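PDB 3ZTP: nucleoside diphosphate kinase from Aquifex aeolicus, which catalyses transfer of the gamma phosphate of ATP to nucleoside diphosphates by a ping-pong mechanism, probably through a phosphohistidine intermediate. Local coordinates for residues V3-I8 with A74-G79. Sequence-based numbering, arbitrary orientation.
Sequences VERTLI and AAVLEG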
loop_
_atom_site.group_PDB
_atom_site.type_symbol
_atom_site.label_atom_id
_atom_site.label_comp_id
_atom_site.label_asym_id
_atom_site.label_seq_id
_atom_site.Cartn_x
_atom_site.Cartn_y
_atom_site.Cartn_z
ATOM N N VAL A 3 14.057 12.400 -20.583
ATOM C CA VAL A 3 13.564 12.276 -19.212
ATOM C C VAL A 3 13.432 10.814 -18.845
ATOM O O VAL A 3 12.823 10.019 -19.562
ATOM C CB VAL A 3 12.218 12.980 -19.042
ATOM C CG1 VAL A 3 11.656 12.751 -17.635
ATOM C CG2 VAL A 3 12.369 14.468 -19.325
ATOM N N GLU A 4 13.987 10.474 -17.693
ATOM C CA GLU A 4 14.039 9.095 -17.232
ATOM C C GLU A 4 13.573 9.003 -15.783
ATOM O O GLU A 4 13.549 9.996 -15.055
ATOM C CB GLU A 4 15.476 8.570 -17.304
ATOM C CG GLU A 4 16.020 8.506 -18.717
ATOM C CD GLU A 4 17.496 8.157 -18.808
ATOM O OE1 GLU A 4 18.213 8.198 -17.786
ATOM O OE2 GLU A 4 17.953 7.852 -19.933
ATOM N N ARG A 5 13.216 7.794 -15.364
ATOM C CA ARG A 5 12.979 7.495 -13.961
ATOM C C ARG A 5 13.975 6.465 -13.470
ATOM O O ARG A 5 14.319 5.505 -14.171
ATOM C CB ARG A 5 11.578 6.944 -13.758
ATOM C CG ARG A 5 10.493 7.958 -13.949
ATOM C CD ARG A 5 9.117 7.339 -13.869
ATOM N NE ARG A 5 8.098 8.380 -13.986
ATOM C CZ ARG A 5 6.793 8.143 -14.034
ATOM N NH1 ARG A 5 6.353 6.900 -13.971
ATOM N NH2 ARG A 5 5.936 9.156 -14.152
ATOM N N THR A 6 14.454 6.642 -12.242
ATOM C CA THR A 6 15.370 5.688 -11.647
ATOM C C THR A 6 14.936 5.445 -10.218
ATOM O O THR A 6 14.220 6.262 -9.633
ATOM C CB THR A 6 16.833 6.175 -11.741
ATOM O OG1 THR A 6 17.654 5.092 -11.337
ATOM C CG2 THR A 6 17.123 7.380 -10.841
ATOM N N LEU A 7 15.335 4.316 -9.652
ATOM C CA LEU A 7 14.997 3.991 -8.267
ATOM C C LEU A 7 16.219 4.190 -7.394
ATOM O O LEU A 7 17.296 3.682 -7.728
ATOM C CB LEU A 7 14.542 2.540 -8.163
ATOM C CG LEU A 7 14.050 2.185 -6.749
ATOM C CD1 LEU A 7 12.624 2.634 -6.514
ATOM C CD2 LEU A 7 14.226 0.714 -6.415
ATOM N N ILE A 8 16.048 4.873 -6.261
ATOM C CA ILE A 8 17.052 4.833 -5.203
ATOM C C ILE A 8 16.493 4.126 -3.984
ATOM O O ILE A 8 15.285 4.166 -3.707
ATOM C CB ILE A 8 17.604 6.220 -4.804
ATOM C CG1 ILE A 8 16.488 7.164 -4.326
ATOM C CG2 ILE A 8 18.383 6.817 -5.956
ATOM C CD1 ILE A 8 16.987 8.395 -3.571
ATOM N N ALA A 74 12.756 3.871 -0.192
ATOM C CA ALA A 74 12.931 3.953 -1.637
ATOM C C ALA A 74 12.231 5.177 -2.202
ATOM O O ALA A 74 11.222 5.644 -1.653
ATOM C CB ALA A 74 12.375 2.687 -2.315
ATOM N N ALA A 75 12.781 5.698 -3.309
ATOM C CA ALA A 75 12.187 6.811 -4.037
ATOM C C ALA A 75 12.359 6.608 -5.515
ATOM O O ALA A 75 13.377 6.052 -5.958
ATOM C CB ALA A 75 12.840 8.125 -3.637
ATOM N N VAL A 76 11.364 7.030 -6.279
ATOM C CA VAL A 76 11.512 7.115 -7.711
ATOM C C VAL A 76 11.877 8.562 -8.021
ATOM O O VAL A 76 11.173 9.485 -7.611
ATOM C CB VAL A 76 10.206 6.742 -8.442
ATOM C CG1 VAL A 76 10.357 6.964 -9.947
ATOM C CG2 VAL A 76 9.824 5.302 -8.136
ATOM N N LEU A 77 12.982 8.738 -8.734
ATOM C CA LEU A 77 13.470 10.043 -9.145
ATOM C C LEU A 77 13.300 10.189 -10.634
ATOM O O LEU A 77 13.680 9.304 -11.402
ATOM C CB LEU A 77 14.954 10.193 -8.785
ATOM C CG LEU A 77 15.292 10.011 -7.315
ATOM C CD1 LEU A 77 16.771 10.216 -7.147
ATOM C CD2 LEU A 77 14.510 10.974 -6.446
ATOM N N GLU A 78 12.753 11.329 -11.055
ATOM C CA GLU A 78 12.517 11.620 -12.464
ATOM C C GLU A 78 13.231 12.888 -12.894
ATOM O O GLU A 78 13.187 13.901 -12.213
ATOM C CB GLU A 78 11.011 11.753 -12.696
ATOM C CG GLU A 78 10.612 12.049 -14.127
ATOM C CD GLU A 78 9.104 12.162 -14.255
ATOM O OE1 GLU A 78 8.417 11.126 -14.114
ATOM O OE2 GLU A 78 8.599 13.281 -14.453
ATOM N N GLY A 79 13.894 12.812 -14.029
ATOM C CA GLY A 79 14.527 13.982 -14.603
ATOM C C GLY A 79 15.328 13.634 -15.837
ATOM O O GLY A 79 15.501 12.477 -16.183
HETATM O O HOH W 1 5.878 12.174 -14.581
#
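The two central strands of the four-stranded antiparallel sheet in the nucleoside diphosphate kinase fold, a ferredoxin-like alpha+beta sandwich, meet here: Glu4, Thr6 and Ile8 pair with Gly79, Leu77 and Ala75, each pair joined by two backbone hydrogen bonds. Thr6 N, for example, reaches Leu77 O at 2.9 Å. Between these lie the non-hydrogen-bonded pairs Arg5–Glu78 and Leu7–Val76, where CA–H groups point at carbonyls, as from Arg5 CA to Leu77 O at 3.2 Å.

Alternation of side chains gives the sheet two unlike faces. On the face of Thr6, Ile8 and Leu77, beta-branched and leucine side chains pack against helix 82-90, with Val86 touching all three. Ile8 crosses Leu77 at about a right angle, its CG2 3.9 Å from Leu77 CD1; chi1 of 59° sets Ile8 CG1 between N and carbonyl carbon, 3.8 Å from Ala75 CB, and the small alanine accommodates it. Farther along this face, Glu4 OE1 accepts a hydrogen bond from the backbone N of Ile83. On the other face, Leu7 CD1 lies 4.2 Å from Val76 CG2, both residues also touching Phe136; the Leu7 side chain comes close to that of His120, the predicted phosphohistidine.

Toward the exposed end of that face, polar residues replace apolar ones. Arg5 and Glu78 lie side by side, their extended chains pointing the same way, with guanidinium and carboxylate only 5° from coplanar. In this salt bridge Arg5 grips Glu78 OE1 side-on, through NE at 2.8 Å and NH2 at 3.2 Å. An alanine in place of Glu78 would probably leave the Arg5 guanidinium without its carboxylate mate and freer to turn. A water accepts from Arg5 NH2 and donates to the same Glu78 OE1.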